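Local coordinates for protein interleukin-20 receptor subunit beta (Homo sapiens, PDB 6DF3) that pairs with a second receptor subunit to bind interleukin-19, interleukin-20 and interleukin-24 at the cell surface as a type II cytokine receptor, at residues A171-K176 / R180-S185. The protein carries 1 engineered substitution. Residues are numbered along the deposited sequence; the frame is centred on the assembly and turned at random.
Unlike the reference sequence in segment 171-176: Glu172 (reference Gln).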
loop_
_atom_site.group_PDB
_atom_site.type_symbol
_atom_site.label_atom_id
_atom_site.label_comp_id
_atom_site.label_asym_id
_atom_site.label_seq_id
_atom_site.Cartn_x
_atom_site.Cartn_y
_atom_site.Cartn_z
ATOM N N ALA C 171 15.727 -10.015 -19.990
ATOM C CA ALA C 171 14.878 -9.468 -18.926
ATOM C C ALA C 171 13.794 -8.533 -19.468
ATOM O O ALA C 171 13.986 -7.798 -20.441
ATOM C CB ALA C 171 15.723 -8.735 -17.893
ATOM N N GLU C 172 12.683 -8.530 -18.764
ATOM C CA GLU C 172 11.432 -7.935 -19.170
ATOM C C GLU C 172 10.902 -7.231 -17.914
ATOM O O GLU C 172 11.291 -7.583 -16.799
ATOM C CB GLU C 172 10.546 -9.137 -19.486
ATOM C CG GLU C 172 9.292 -8.922 -20.272
ATOM C CD GLU C 172 8.330 -10.118 -20.205
ATOM O OE1 GLU C 172 7.438 -10.199 -21.080
ATOM O OE2 GLU C 172 8.425 -10.976 -19.297
ATOM N N THR C 173 9.947 -6.332 -18.083
ATOM C CA THR C 173 9.463 -5.511 -17.014
ATOM C C THR C 173 7.933 -5.849 -16.926
ATOM O O THR C 173 7.346 -6.293 -17.930
ATOM C CB THR C 173 9.801 -4.084 -17.458
ATOM O OG1 THR C 173 10.677 -3.407 -16.542
ATOM C CG2 THR C 173 8.586 -3.355 -17.780
ATOM N N PHE C 174 7.321 -5.699 -15.740
ATOM C CA PHE C 174 5.856 -5.920 -15.508
ATOM C C PHE C 174 5.325 -4.878 -14.533
ATOM O O PHE C 174 5.967 -4.638 -13.535
ATOM C CB PHE C 174 5.519 -7.294 -14.909
ATOM C CG PHE C 174 4.051 -7.471 -14.590
ATOM C CD1 PHE C 174 3.097 -7.584 -15.608
ATOM C CD2 PHE C 174 3.604 -7.491 -13.270
ATOM C CE1 PHE C 174 1.725 -7.731 -15.325
ATOM C CE2 PHE C 174 2.236 -7.645 -12.968
ATOM C CZ PHE C 174 1.286 -7.766 -13.990
ATOM N N VAL C 175 4.152 -4.308 -14.849
ATOM C CA VAL C 175 3.559 -3.140 -14.181
ATOM C C VAL C 175 2.112 -3.520 -13.770
ATOM O O VAL C 175 1.147 -3.463 -14.601
ATOM C CB VAL C 175 3.590 -1.876 -15.127
ATOM C CG1 VAL C 175 2.873 -0.673 -14.498
ATOM C CG2 VAL C 175 5.026 -1.446 -15.430
ATOM N N LYS C 176 1.960 -3.990 -12.506
ATOM C CA LYS C 176 0.656 -4.440 -11.983
ATOM C C LYS C 176 -0.487 -3.409 -12.208
ATOM O O LYS C 176 -1.562 -3.785 -12.653
ATOM C CB LYS C 176 0.791 -4.772 -10.518
ATOM C CG LYS C 176 -0.410 -5.517 -9.962
ATOM C CD LYS C 176 -0.187 -5.959 -8.528
ATOM C CE LYS C 176 0.768 -7.140 -8.469
ATOM N NZ LYS C 176 0.836 -7.608 -7.061
ATOM N N ARG C 180 0.506 -4.789 -17.842
ATOM C CA ARG C 180 1.332 -4.814 -19.049
ATOM C C ARG C 180 2.755 -5.183 -18.693
ATOM O O ARG C 180 3.219 -4.834 -17.620
ATOM C CB ARG C 180 1.282 -3.477 -19.806
ATOM C CG ARG C 180 -0.058 -3.240 -20.505
ATOM C CD ARG C 180 -0.081 -1.890 -21.251
ATOM N NE ARG C 180 1.150 -1.734 -22.035
ATOM C CZ ARG C 180 1.880 -0.627 -22.211
ATOM N NH1 ARG C 180 1.566 0.545 -21.659
ATOM N NH2 ARG C 180 2.973 -0.720 -22.950
ATOM N N TYR C 181 3.376 -5.947 -19.608
ATOM C CA TYR C 181 4.814 -6.257 -19.636
ATOM C C TYR C 181 5.436 -5.503 -20.818
ATOM O O TYR C 181 4.743 -5.297 -21.854
ATOM C CB TYR C 181 5.064 -7.769 -19.898
ATOM C CG TYR C 181 4.372 -8.728 -18.931
ATOM C CD1 TYR C 181 2.991 -9.031 -19.073
ATOM C CD2 TYR C 181 5.081 -9.312 -17.865
ATOM C CE1 TYR C 181 2.325 -9.872 -18.171
ATOM C CE2 TYR C 181 4.437 -10.183 -16.955
ATOM C CZ TYR C 181 3.061 -10.466 -17.118
ATOM O OH TYR C 181 2.402 -11.290 -16.229
ATOM N N SER C 182 6.711 -5.120 -20.649
ATOM C CA SER C 182 7.589 -4.703 -21.755
ATOM C C SER C 182 8.060 -5.871 -22.664
ATOM O O SER C 182 7.902 -7.052 -22.352
ATOM C CB SER C 182 8.847 -3.978 -21.245
ATOM O OG SER C 182 9.874 -4.858 -20.807
ATOM N N ALA C 183 8.662 -5.503 -23.790
ATOM C CA ALA C 183 9.417 -6.429 -24.641
ATOM C C ALA C 183 10.601 -6.931 -23.824
ATOM O O ALA C 183 11.022 -6.260 -22.880
ATOM C CB ALA C 183 9.931 -5.708 -25.908
ATOM N N PHE C 184 11.155 -8.081 -24.202
ATOM C CA PHE C 184 12.423 -8.540 -23.621
ATOM C C PHE C 184 13.575 -7.645 -24.065
ATOM O O PHE C 184 13.525 -7.052 -25.134
ATOM C CB PHE C 184 12.699 -10.005 -23.977
ATOM C CG PHE C 184 11.895 -10.964 -23.153
ATOM C CD1 PHE C 184 12.373 -11.400 -21.895
ATOM C CD2 PHE C 184 10.638 -11.387 -23.576
ATOM C CE1 PHE C 184 11.629 -12.270 -21.106
ATOM C CE2 PHE C 184 9.889 -12.266 -22.781
ATOM C CZ PHE C 184 10.390 -12.716 -21.550
ATOM N N SER C 185 14.599 -7.520 -23.227
ATOM C CA SER C 185 15.844 -6.856 -23.621
ATOM C C SER C 185 16.639 -7.778 -24.569
ATOM O O SER C 185 16.276 -8.958 -24.756
ATOM C CB SER C 185 16.708 -6.563 -22.398
ATOM O OG SER C 185 17.140 -7.796 -21.805
#
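Phe174 drives the CD1 corner of its ring over the centre of one face of Tyr181, with CD1 3.2 Å from Tyr181 CE2; the ring planes meet at 38°, so the pair is an oblique overlap. Phe174 CG lies anti to the backbone N (chi1 176°), which carries the ring across the non-hydrogen-bonded pair it forms with Tyr181. On the same side, Glu172, a glutamine in the reference sequence, lays its chain over Phe184: CB stands 4.0 Å from the ring centroid, near the ring normal, and the carboxylate stacks nearly parallel (19°) above the rim.

The backbones pair antiparallel at Val175 and Arg180, where Val175 N bonds to Arg180 O at 3.0 Å. From Ser182 the regular pairing gives way to serine side chains standing in for carbonyls. Ser182 N still reaches Thr173 O, but Thr173 N binds Ser182 OG (3.1 Å), which itself donates to Ala183 O at 2.8 Å; Ser185 OG likewise accepts from Ala171 N. Replacing Ser182 with an alanine would probably leave Thr173 N without this acceptor and the Ala183 carbonyl freer to turn.

The use of hydroxyls as acceptors in place of backbone carbonyls is consistent with the break in 180-189, the outermost strand of this chain's four-stranded sheet, next to 167-175 in the second, membrane-proximal fibronectin type III domain. Strand 130-137 borders 167-175 on its other side, while Met109 of strand 109-114 touches Ala171 and Ser185.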